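Local coordinates for protein nadb-ler3 (PDB 3WXB) that probably reduces carbonyl compounds with NADPH or NADH, as a member of the short-chain dehydrogenase/reductase family with a Rossmann fold, at residues I38-V43 against Q72-K77; A150-L155 against H219-V224; E87-A92 against V136-T141. All coordinates share one frame; numbering follows the deposited sequence.

All three contacts belong to one Rossmann-fold unit built on a parallel sheet, and two of them touch the NADPH. Contact 1 (38-43 with 72-77) meets its diphosphate and nicotinamide end; contact 3 (87-92 with 136-141) reads the adenine. Their centres lie about 22 Å apart, their nearest atoms about 11 Å, so the outstretched cofactor joins them. Contact 2 (150-155 with 219-224) lies away from the cofactor, buried between helix 130-160 and the approach to strand 222-227, with the second subunit close by. It shares that helix with contact 3, their centres about 19 Å and nearest atoms about 7 Å apart. Contacts 1 and 2, with centres about 24 Å apart, do not touch.

Contact 1. Residues I38-V43 against Q72-K77; sequences IGLGFV and QKLASK. With NDP (NADPH dihydro-nicotinamide-adenine-dinucleotide phosphate), chain C.
Val43 and Leu74, with CA atoms 9.1 Å apart, mark where these segments of helices 37-47 and 69-77 come nearest, a spacing bridged by side chains alone. Leu74 reaches across with one methyl, CD1, and sets it against two partners on the facing helix: Leu40 CD1 at 3.9 Å and Val43 CG1 at 4.0 Å. The Leu40 and Leu74 side chains slant across each other, while those of Val43 and Leu74 slide past in opposite directions. Leu40 brings a methyl within range because chi1 (-178°) swings CG away from the backbone N, although its CB does not aim at the other helix. Leu81 of strand 81-85 also packs on Val43 and Leu74.

At the start of helix 37-47, Ile38 N donates to the diphosphate oxygen O2N of NADPH at 2.8 Å, nearly straight at 163°. Ile38 belongs to the glycine-rich TGxxxGxG cofactor motif of the short-chain dehydrogenases. Its CD1 lies 3.5 Å from O4D of the nicotinamide ribose.

The chemistry is thus divided: the helix start, with its backbone N-H and probably favourable dipole, receives the phosphate charge, whereas branched aliphatic residues further along give a small, purely apolar seam to the neighbouring helix.

Contact 2. Residues A150-L155 against H219-V224; sequences AFLPML and HGIFCV
Ile221 drives its terminal methyl, CD1, toward helix 130-160, where it meets Leu152 CD2 and Leu155 CB. The torsions make this reach possible: CG1 stands anti to the carbonyl carbon (chi1 -62°) and CD1 continues the chain in extended form (chi2 172°), so that the longer branch of the isoleucine spans the gap between the loop leading into strand 222-227 and helix 130-160. Leu152 comes at a slant to it and touches with a single methyl; the CD2 to CD1 separation between Leu152 and Ile221 is 3.4 Å, tighter than usual for two carbons. Since the Leu152 torsions also fall outside the common staggered positions, how far this closeness reflects real strain remains doubtful. Leu155 takes part differently, offering the root of its side chain, with its CB 3.7 Å from Ile221 CD1.

Pro153 has no N-H to give to the preceding turn, and the helix is kinked there, although Leu155 N still bonds to Phe151 O at 2.9 Å. Gly220, with phi at 81°, adopts a conformation that favours glycine two residues before strand 222-227. Ile174 of strand 173-177 packs against both Leu155 and Ile221, Tyr216 of helix 196-216 against Leu152 and Ile221, and Asp126 of the second subunit against Leu152.

Here the helix meets the approach to strand 222-227 through aliphatic groups alone, so the shape of branched side chains and the exclusion of water probably decide the fit.

Contact 3. Residues E87-A92 against V136-T141; sequences EVTDPA and VYTTNT. With NDP (NADPH dihydro-nicotinamide-adenine-dinucleotide phosphate), chain C.
Thr89 lays its methyl CG2 over the hydroxyls of two successive threonines, 3.4 Å from Thr139 OG1 and 3.6 Å from Thr138 OG1. It crosses Thr139 obliquely and Thr138 at about a right angle, although Thr138, with an eclipsed chi1 (124°), has its hydroxyl less surely placed. These are van der Waals contacts; Thr139 OG1 is hydrogen-bonded to Glu135 O, one turn back. Threonine suits this place because its two branches divide the work: CG2 faces the helix while OG1 bonds to Glu87 OE2, at a modelled distance too short to trust.

Glu87 OE2 also accepts from Thr89 N at 2.9 Å, on its anti side and 23° out of the carboxylate plane, and from N6A of NADPH at 3.0 Å. The other oxygen, OE1, forms a salt bridge with Arg61. Beside it, Val88 N donates to adenine N1A at 3.1 Å, so the base is recognised through a donor and an acceptor. Val88 CG2 packs 3.7 Å from adenine C6A and 4.2 Å from Thr139 CG2. Were Glu87 an alanine, the adenine amine and Thr89 would probably lose their shared acceptor and Arg61 its opposite charge.

The turn follows strand 81-85 and leads into helix 91-105, whose N-cap Asp90 accepts from Ala92 N. On the other side, helix 130-160 packs against helix 196-216 and reaches the dimer interface through Tyr137, stacked on Tyr137 of the second subunit.

Contact 1. Residues I38-V43 against Q72-K77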
loop_
_atom_site.group_PDB
_atom_site.type_symbol
_atom_site.label_atom_id
_atom_site.label_comp_id
_atom_site.label_asym_id
_atom_site.label_seq_id
_atom_site.Cartn_x
_atom_site.Cartn_y
_atom_site.Cartn_z
ATOM N N ILE A 38 -9.631 -6.849 18.464
ATOM C CA ILE A 38 -8.430 -6.233 19.061
ATOM C C ILE A 38 -8.718 -4.885 19.641
ATOM O O ILE A 38 -8.194 -4.542 20.724
ATOM C CB ILE A 38 -7.281 -6.181 17.967
ATOM C CG1 ILE A 38 -6.828 -7.607 17.663
ATOM C CG2 ILE A 38 -6.105 -5.300 18.428
ATOM C CD1 ILE A 38 -5.969 -7.697 16.326
ATOM N N GLY A 39 -9.519 -4.090 18.913
ATOM C CA GLY A 39 -9.943 -2.739 19.355
ATOM C C GLY A 39 -10.599 -2.759 20.755
ATOM O O GLY A 39 -10.208 -1.966 21.645
ATOM N N LEU A 40 -11.552 -3.672 20.973
ATOM C CA LEU A 40 -12.141 -3.841 22.330
ATOM C C LEU A 40 -11.061 -4.206 23.372
ATOM O O LEU A 40 -11.031 -3.608 24.470
ATOM C CB LEU A 40 -13.311 -4.851 22.334
ATOM C CG LEU A 40 -14.032 -5.059 23.691
ATOM C CD1 LEU A 40 -14.628 -3.746 24.247
ATOM C CD2 LEU A 40 -15.081 -6.156 23.575
ATOM N N GLY A 41 -10.162 -5.134 23.014
ATOM C CA GLY A 41 -8.987 -5.426 23.842
ATOM C C GLY A 41 -8.182 -4.186 24.233
ATOM O O GLY A 41 -7.855 -3.988 25.409
ATOM N N PHE A 42 -7.865 -3.331 23.261
ATOM C CA PHE A 42 -7.166 -2.110 23.575
ATOM C C PHE A 42 -7.885 -1.318 24.665
ATOM O O PHE A 42 -7.239 -0.843 25.636
ATOM C CB PHE A 42 -6.959 -1.216 22.345
ATOM C CG PHE A 42 -5.676 -1.535 21.589
ATOM C CD1 PHE A 42 -4.438 -1.342 22.207
ATOM C CD2 PHE A 42 -5.709 -2.019 20.283
ATOM C CE1 PHE A 42 -3.258 -1.639 21.536
ATOM C CE2 PHE A 42 -4.546 -2.322 19.579
ATOM C CZ PHE A 42 -3.274 -2.111 20.236
ATOM N N VAL A 43 -9.206 -1.189 24.522
ATOM C CA VAL A 43 -10.008 -0.390 25.493
ATOM C C VAL A 43 -9.934 -0.960 26.899
ATOM O O VAL A 43 -9.631 -0.206 27.855
ATOM C CB VAL A 43 -11.463 -0.133 25.003
ATOM C CG1 VAL A 43 -12.360 0.387 26.150
ATOM C CG2 VAL A 43 -11.385 0.919 23.867
ATOM N N GLN A 72 -20.781 -0.542 25.764
ATOM C CA GLN A 72 -21.710 0.234 26.574
ATOM C C GLN A 72 -21.678 -0.262 28.025
ATOM O O GLN A 72 -21.802 0.521 28.949
ATOM C CB GLN A 72 -23.125 0.110 25.986
ATOM C CG GLN A 72 -23.325 0.891 24.685
ATOM C CD GLN A 72 -23.167 2.398 24.845
ATOM O OE1 GLN A 72 -22.930 2.899 25.937
ATOM N NE2 GLN A 72 -23.270 3.122 23.745
ATOM N N LYS A 73 -21.504 -1.565 28.198
ATOM C CA LYS A 73 -21.395 -2.168 29.523
ATOM C C LYS A 73 -20.206 -1.534 30.196
ATOM O O LYS A 73 -20.352 -0.846 31.204
ATOM C CB LYS A 73 -21.134 -3.652 29.384
ATOM C CG LYS A 73 -21.894 -4.539 30.309
ATOM C CD LYS A 73 -22.251 -5.848 29.573
ATOM C CE LYS A 73 -23.534 -5.690 28.754
ATOM N NZ LYS A 73 -23.745 -6.772 27.737
ATOM N N LEU A 74 -19.031 -1.700 29.578
ATOM C CA LEU A 74 -17.801 -1.103 30.077
ATOM C C LEU A 74 -17.959 0.357 30.457
ATOM O O LEU A 74 -17.470 0.788 31.523
ATOM C CB LEU A 74 -16.667 -1.226 29.045
ATOM C CG LEU A 74 -15.790 -2.477 28.996
ATOM C CD1 LEU A 74 -14.741 -2.264 27.887
ATOM C CD2 LEU A 74 -15.112 -2.809 30.379
ATOM N N ALA A 75 -18.620 1.117 29.589
ATOM C CA ALA A 75 -18.762 2.554 29.773
ATOM C C ALA A 75 -19.571 2.923 31.016
ATOM O O ALA A 75 -19.287 3.950 31.676
ATOM C CB ALA A 75 -19.375 3.175 28.564
ATOM N N SER A 76 -20.590 2.106 31.320
ATOM C CA SER A 76 -21.420 2.322 32.526
ATOM C C SER A 76 -20.569 2.202 33.805
ATOM O O SER A 76 -20.846 2.879 34.803
ATOM C CB SER A 76 -22.611 1.342 32.548
ATOM O OG SER A 76 -22.177 -0.001 32.774
ATOM N N LYS A 77 -19.540 1.343 33.757
ATOM C CA LYS A 77 -18.580 1.146 34.848
ATOM C C LYS A 77 -17.307 2.035 34.859
ATOM O O LYS A 77 -16.614 2.092 35.876
ATOM C CB LYS A 77 -18.121 -0.312 34.882
ATOM C CG LYS A 77 -19.182 -1.321 35.260
ATOM C CD LYS A 77 -18.477 -2.570 35.754
ATOM C CE LYS A 77 -19.342 -3.389 36.705
ATOM N NZ LYS A 77 -20.165 -4.401 35.964
HETATM P PA NDP C . -12.448 -7.540 13.595
HETATM O O1A NDP C . -12.993 -7.891 12.249
HETATM O O2A NDP C . -12.684 -8.455 14.638
HETATM O O5B NDP C . -12.931 -6.204 14.057
HETATM C C5B NDP C . -13.012 -5.126 13.082
HETATM C C4B NDP C . -13.294 -3.870 13.830
HETATM O O4B NDP C . -13.106 -2.645 12.928
HETATM C C3B NDP C . -14.761 -3.768 14.312
HETATM O O3B NDP C . -14.726 -2.844 15.479
HETATM C C2B NDP C . -15.430 -3.039 13.133
HETATM O O2B NDP C . -16.674 -2.389 13.472
HETATM C C1B NDP C . -14.359 -1.963 12.799
HETATM N N9A NDP C . -14.570 -1.444 11.344
HETATM C C8A NDP C . -14.481 -2.090 10.155
HETATM N N7A NDP C . -14.786 -1.217 9.176
HETATM C C5A NDP C . -15.193 -0.090 9.737
HETATM C C6A NDP C . -15.611 1.077 9.218
HETATM N N6A NDP C . -15.723 1.194 7.882
HETATM N N1A NDP C . -15.897 2.112 10.026
HETATM C C2A NDP C . -15.726 2.001 11.383
HETATM N N3A NDP C . -15.317 0.781 11.905
HETATM C C4A NDP C . -15.021 -0.212 11.073
HETATM O O3 NDP C . -10.852 -7.312 13.280
HETATM P PN NDP C . -9.675 -7.506 14.370
HETATM O O1N NDP C . -9.149 -8.856 14.211
HETATM O O2N NDP C . -10.081 -6.987 15.690
HETATM O O5D NDP C . -8.615 -6.497 13.650
HETATM C C5D NDP C . -8.314 -5.161 14.100
HETATM C C4D NDP C . -7.065 -4.679 13.345
HETATM O O4D NDP C . -6.020 -5.622 13.527
HETATM C C3D NDP C . -7.374 -4.690 11.820
HETATM O O3D NDP C . -6.761 -3.510 11.310
HETATM C C2D NDP C . -6.715 -5.899 11.293
HETATM O O2D NDP C . -6.338 -5.750 9.926
HETATM C C1D NDP C . -5.513 -6.018 12.200
HETATM N N1N NDP C . -4.980 -7.405 12.214
HETATM C C2N NDP C . -5.713 -8.499 12.698
HETATM C C3N NDP C . -5.157 -9.782 12.688
HETATM C C7N NDP C . -5.828 -10.901 13.215
HETATM O O7N NDP C . -5.295 -12.010 13.146
HETATM N N7N NDP C . -6.996 -10.676 13.896
HETATM C C4N NDP C . -3.874 -9.989 12.141
HETATM C C5N NDP C . -3.115 -8.926 11.635
HETATM C C6N NDP C . -3.659 -7.631 11.635
HETATM P P2B NDP C . -18.109 -3.179 13.255
HETATM O O1X NDP C . -18.933 -1.969 13.124
HETATM O O2X NDP C . -18.184 -4.003 14.470
HETATM O O3X NDP C . -17.933 -3.926 11.980
#

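Contact 2. Residues A150-L155 against H219-V224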
loop_
_atom_site.group_PDB
_atom_site.type_symbol
_atom_site.label_atom_id
_atom_site.label_comp_id
_atom_site.label_asym_id
_atom_site.label_seq_id
_atom_site.Cartn_x
_atom_site.Cartn_y
_atom_site.Cartn_z
ATOM N N ALA A 150 -7.077 14.678 10.920
ATOM C CA ALA A 150 -8.114 15.339 11.707
ATOM C C ALA A 150 -7.717 15.447 13.199
ATOM O O ALA A 150 -8.096 16.405 13.892
ATOM C CB ALA A 150 -9.458 14.610 11.531
ATOM N N PHE A 151 -6.934 14.480 13.701
ATOM C CA PHE A 151 -6.499 14.549 15.073
ATOM C C PHE A 151 -5.138 15.286 15.234
ATOM O O PHE A 151 -4.674 15.519 16.362
ATOM C CB PHE A 151 -6.556 13.150 15.733
ATOM C CG PHE A 151 -7.940 12.735 16.059
ATOM C CD1 PHE A 151 -8.578 13.224 17.214
ATOM C CD2 PHE A 151 -8.680 11.953 15.178
ATOM C CE1 PHE A 151 -9.903 12.859 17.514
ATOM C CE2 PHE A 151 -9.984 11.605 15.445
ATOM C CZ PHE A 151 -10.615 12.063 16.600
ATOM N N LEU A 152 -4.519 15.664 14.118
ATOM C CA LEU A 152 -3.188 16.302 14.172
ATOM C C LEU A 152 -3.093 17.502 15.168
ATOM O O LEU A 152 -2.093 17.619 15.886
ATOM C CB LEU A 152 -2.732 16.774 12.799
ATOM C CG LEU A 152 -1.230 16.608 12.404
ATOM C CD1 LEU A 152 -0.711 17.720 11.554
ATOM C CD2 LEU A 152 -0.252 16.332 13.520
ATOM N N PRO A 153 -4.109 18.398 15.181
ATOM C CA PRO A 153 -4.038 19.557 16.076
ATOM C C PRO A 153 -3.904 19.102 17.512
ATOM O O PRO A 153 -3.108 19.674 18.250
ATOM C CB PRO A 153 -5.411 20.244 15.864
ATOM C CG PRO A 153 -5.666 20.014 14.366
ATOM C CD PRO A 153 -5.249 18.520 14.242
ATOM N N MET A 154 -4.663 18.081 17.890
ATOM C CA MET A 154 -4.653 17.573 19.252
ATOM C C MET A 154 -3.432 16.738 19.638
ATOM O O MET A 154 -2.967 16.816 20.783
ATOM C CB MET A 154 -5.906 16.774 19.527
ATOM C CG MET A 154 -7.177 17.671 19.574
ATOM S SD MET A 154 -8.630 16.641 19.395
ATOM C CE MET A 154 -8.879 16.861 17.648
ATOM N N LEU A 155 -2.935 15.948 18.690
ATOM C CA LEU A 155 -1.623 15.288 18.825
ATOM C C LEU A 155 -0.470 16.303 19.037
ATOM O O LEU A 155 0.419 16.093 19.874
ATOM C CB LEU A 155 -1.360 14.465 17.567
ATOM C CG LEU A 155 -2.244 13.206 17.539
ATOM C CD1 LEU A 155 -2.385 12.559 16.121
ATOM C CD2 LEU A 155 -1.738 12.180 18.572
ATOM N N HIS A 219 7.127 17.894 14.580
ATOM C CA HIS A 219 6.056 18.258 15.479
ATOM C C HIS A 219 6.098 17.604 16.864
ATOM O O HIS A 219 5.231 17.898 17.697
ATOM C CB HIS A 219 4.730 17.932 14.825
ATOM C CG HIS A 219 4.440 18.761 13.604
ATOM N ND1 HIS A 219 3.797 18.248 12.491
ATOM C CD2 HIS A 219 4.661 20.070 13.346
ATOM C CE1 HIS A 219 3.645 19.208 11.592
ATOM N NE2 HIS A 219 4.173 20.321 12.081
ATOM N N GLY A 220 7.041 16.688 17.076
ATOM C CA GLY A 220 7.103 15.888 18.300
ATOM C C GLY A 220 6.159 14.670 18.345
ATOM O O GLY A 220 5.842 14.179 19.418
ATOM N N ILE A 221 5.752 14.160 17.187
ATOM C CA ILE A 221 4.803 13.030 17.130
ATOM C C ILE A 221 5.478 11.732 16.681
ATOM O O ILE A 221 6.125 11.704 15.634
ATOM C CB ILE A 221 3.648 13.380 16.162
ATOM C CG1 ILE A 221 2.934 14.596 16.742
ATOM C CG2 ILE A 221 2.722 12.130 16.012
ATOM C CD1 ILE A 221 1.890 15.195 15.846
ATOM N N PHE A 222 5.348 10.685 17.475
ATOM C CA PHE A 222 5.931 9.387 17.207
ATOM C C PHE A 222 4.937 8.577 16.357
ATOM O O PHE A 222 3.738 8.704 16.565
ATOM C CB PHE A 222 6.114 8.690 18.557
ATOM C CG PHE A 222 6.665 7.323 18.451
ATOM C CD1 PHE A 222 8.017 7.109 18.323
ATOM C CD2 PHE A 222 5.828 6.244 18.426
ATOM C CE1 PHE A 222 8.516 5.791 18.214
ATOM C CE2 PHE A 222 6.321 4.920 18.306
ATOM C CZ PHE A 222 7.678 4.700 18.209
ATOM N N CYS A 223 5.422 7.765 15.411
ATOM C CA CYS A 223 4.537 6.903 14.591
ATOM C C CYS A 223 5.109 5.514 14.475
ATOM O O CYS A 223 6.347 5.353 14.394
ATOM C CB CYS A 223 4.364 7.476 13.180
ATOM S SG CYS A 223 3.804 9.135 13.127
ATOM N N VAL A 224 4.264 4.489 14.464
ATOM C CA VAL A 224 4.774 3.124 14.376
ATOM C C VAL A 224 3.664 2.220 13.805
ATOM O O VAL A 224 2.498 2.545 13.998
ATOM C CB VAL A 224 5.223 2.556 15.739
ATOM C CG1 VAL A 224 4.029 2.326 16.720
ATOM C CG2 VAL A 224 6.021 1.267 15.544
#

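Contact 3. Residues E87-A92 against V136-T141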
loop_
_atom_site.group_PDB
_atom_site.type_symbol
_atom_site.label_atom_id
_atom_site.label_comp_id
_atom_site.label_asym_id
_atom_site.label_seq_id
_atom_site.Cartn_x
_atom_site.Cartn_y
_atom_site.Cartn_z
ATOM N N GLU A 87 -17.819 6.370 11.409
ATOM C CA GLU A 87 -17.737 5.530 10.215
ATOM C C GLU A 87 -16.423 6.012 9.565
ATOM O O GLU A 87 -16.332 7.134 9.019
ATOM C CB GLU A 87 -18.994 5.745 9.323
ATOM C CG GLU A 87 -18.860 5.259 7.863
ATOM C CD GLU A 87 -18.301 3.860 7.765
ATOM O OE1 GLU A 87 -18.931 2.919 8.266
ATOM O OE2 GLU A 87 -17.192 3.702 7.169
ATOM N N VAL A 88 -15.383 5.176 9.649
ATOM C CA VAL A 88 -14.044 5.636 9.212
ATOM C C VAL A 88 -13.922 5.938 7.706
ATOM O O VAL A 88 -13.017 6.711 7.309
ATOM C CB VAL A 88 -12.834 4.702 9.713
ATOM C CG1 VAL A 88 -13.016 4.336 11.190
ATOM C CG2 VAL A 88 -12.752 3.459 8.882
ATOM N N THR A 89 -14.817 5.372 6.871
ATOM C CA THR A 89 -14.756 5.698 5.449
ATOM C C THR A 89 -15.414 7.003 5.045
ATOM O O THR A 89 -15.339 7.398 3.866
ATOM C CB THR A 89 -15.335 4.589 4.547
ATOM O OG1 THR A 89 -16.742 4.423 4.820
ATOM C CG2 THR A 89 -14.579 3.314 4.773
ATOM N N ASP A 90 -16.036 7.685 6.002
ATOM C CA ASP A 90 -16.836 8.895 5.693
ATOM C C ASP A 90 -16.098 10.118 6.224
ATOM O O ASP A 90 -16.035 10.284 7.440
ATOM C CB ASP A 90 -18.212 8.761 6.378
ATOM C CG ASP A 90 -19.170 9.955 6.079
ATOM O OD1 ASP A 90 -18.758 10.925 5.455
ATOM O OD2 ASP A 90 -20.337 9.900 6.519
ATOM N N PRO A 91 -15.536 10.974 5.337
ATOM C CA PRO A 91 -14.815 12.162 5.876
ATOM C C PRO A 91 -15.661 13.023 6.822
ATOM O O PRO A 91 -15.132 13.569 7.785
ATOM C CB PRO A 91 -14.396 12.949 4.625
ATOM C CG PRO A 91 -14.512 11.891 3.439
ATOM C CD PRO A 91 -15.535 10.900 3.855
ATOM N N ALA A 92 -16.967 13.112 6.580
ATOM C CA ALA A 92 -17.851 13.921 7.432
ATOM C C ALA A 92 -17.967 13.353 8.827
ATOM O O ALA A 92 -18.029 14.112 9.804
ATOM C CB ALA A 92 -19.324 14.115 6.742
ATOM N N VAL A 136 -11.415 -1.717 0.503
ATOM C CA VAL A 136 -10.500 -2.238 1.540
ATOM C C VAL A 136 -9.385 -1.211 1.713
ATOM O O VAL A 136 -8.985 -0.891 2.834
ATOM C CB VAL A 136 -9.925 -3.659 1.166
ATOM C CG1 VAL A 136 -8.878 -4.164 2.240
ATOM C CG2 VAL A 136 -11.075 -4.733 1.106
ATOM N N TYR A 137 -8.954 -0.615 0.611
ATOM C CA TYR A 137 -8.005 0.514 0.664
ATOM C C TYR A 137 -8.521 1.754 1.396
ATOM O O TYR A 137 -7.806 2.389 2.230
ATOM C CB TYR A 137 -7.610 0.947 -0.718
ATOM C CG TYR A 137 -6.392 1.852 -0.786
ATOM C CD1 TYR A 137 -6.502 3.195 -1.208
ATOM C CD2 TYR A 137 -5.111 1.356 -0.416
ATOM C CE1 TYR A 137 -5.380 4.037 -1.287
ATOM C CE2 TYR A 137 -3.989 2.154 -0.501
ATOM C CZ TYR A 137 -4.118 3.484 -0.917
ATOM O OH TYR A 137 -3.003 4.243 -0.996
ATOM N N THR A 138 -9.747 2.153 1.067
ATOM C CA THR A 138 -10.227 3.300 1.789
ATOM C C THR A 138 -10.377 3.078 3.300
ATOM O O THR A 138 -10.063 3.959 4.072
ATOM C CB THR A 138 -11.388 4.142 1.113
ATOM O OG1 THR A 138 -12.516 4.254 1.975
ATOM C CG2 THR A 138 -11.660 3.769 -0.242
ATOM N N THR A 139 -10.837 1.917 3.713
ATOM C CA THR A 139 -10.959 1.590 5.145
ATOM C C THR A 139 -9.569 1.389 5.864
ATOM O O THR A 139 -9.348 1.866 6.997
ATOM C CB THR A 139 -11.704 0.259 5.326
ATOM O OG1 THR A 139 -13.003 0.358 4.706
ATOM C CG2 THR A 139 -11.884 -0.096 6.799
ATOM N N ASN A 140 -8.682 0.654 5.203
ATOM C CA ASN A 140 -7.404 0.253 5.833
ATOM C C ASN A 140 -6.299 1.249 5.708
ATOM O O ASN A 140 -5.321 1.233 6.483
ATOM C CB ASN A 140 -6.959 -1.120 5.285
ATOM C CG ASN A 140 -7.846 -2.248 5.769
ATOM O OD1 ASN A 140 -8.839 -2.020 6.503
ATOM N ND2 ASN A 140 -7.506 -3.481 5.396
ATOM N N THR A 141 -6.379 2.097 4.707
ATOM C CA THR A 141 -5.244 2.972 4.399
ATOM C C THR A 141 -5.626 4.407 4.381
ATOM O O THR A 141 -4.991 5.230 5.048
ATOM C CB THR A 141 -4.573 2.622 3.020
ATOM O OG1 THR A 141 -4.364 1.208 2.920
ATOM C CG2 THR A 141 -3.239 3.383 2.860
HETATM P PA NDP C . -12.448 -7.540 13.595
HETATM O O1A NDP C . -12.993 -7.891 12.249
HETATM O O2A NDP C . -12.684 -8.455 14.638
HETATM O O5B NDP C . -12.931 -6.204 14.057
HETATM C C5B NDP C . -13.012 -5.126 13.082
HETATM C C4B NDP C . -13.294 -3.870 13.830
HETATM O O4B NDP C . -13.106 -2.645 12.928
HETATM C C3B NDP C . -14.761 -3.768 14.312
HETATM O O3B NDP C . -14.726 -2.844 15.479
HETATM C C2B NDP C . -15.430 -3.039 13.133
HETATM O O2B NDP C . -16.674 -2.389 13.472
HETATM C C1B NDP C . -14.359 -1.963 12.799
HETATM N N9A NDP C . -14.570 -1.444 11.344
HETATM C C8A NDP C . -14.481 -2.090 10.155
HETATM N N7A NDP C . -14.786 -1.217 9.176
HETATM C C5A NDP C . -15.193 -0.090 9.737
HETATM C C6A NDP C . -15.611 1.077 9.218
HETATM N N6A NDP C . -15.723 1.194 7.882
HETATM N N1A NDP C . -15.897 2.112 10.026
HETATM C C2A NDP C . -15.726 2.001 11.383
HETATM N N3A NDP C . -15.317 0.781 11.905
HETATM C C4A NDP C . -15.021 -0.212 11.073
HETATM O O3 NDP C . -10.852 -7.312 13.280
HETATM P PN NDP C . -9.675 -7.506 14.370
HETATM O O1N NDP C . -9.149 -8.856 14.211
HETATM O O2N NDP C . -10.081 -6.987 15.690
HETATM O O5D NDP C . -8.615 -6.497 13.650
HETATM C C5D NDP C . -8.314 -5.161 14.100
HETATM C C4D NDP C . -7.065 -4.679 13.345
HETATM O O4D NDP C . -6.020 -5.622 13.527
HETATM C C3D NDP C . -7.374 -4.690 11.820
HETATM O O3D NDP C . -6.761 -3.510 11.310
HETATM C C2D NDP C . -6.715 -5.899 11.293
HETATM O O2D NDP C . -6.338 -5.750 9.926
HETATM C C1D NDP C . -5.513 -6.018 12.200
HETATM N N1N NDP C . -4.980 -7.405 12.214
HETATM C C2N NDP C . -5.713 -8.499 12.698
HETATM C C3N NDP C . -5.157 -9.782 12.688
HETATM C C7N NDP C . -5.828 -10.901 13.215
HETATM O O7N NDP C . -5.295 -12.010 13.146
HETATM N N7N NDP C . -6.996 -10.676 13.896
HETATM C C4N NDP C . -3.874 -9.989 12.141
HETATM C C5N NDP C . -3.115 -8.926 11.635
HETATM C C6N NDP C . -3.659 -7.631 11.635
HETATM P P2B NDP C . -18.109 -3.179 13.255
HETATM O O1X NDP C . -18.933 -1.969 13.124
HETATM O O2X NDP C . -18.184 -4.003 14.470
HETATM O O3X NDP C . -17.933 -3.926 11.980
#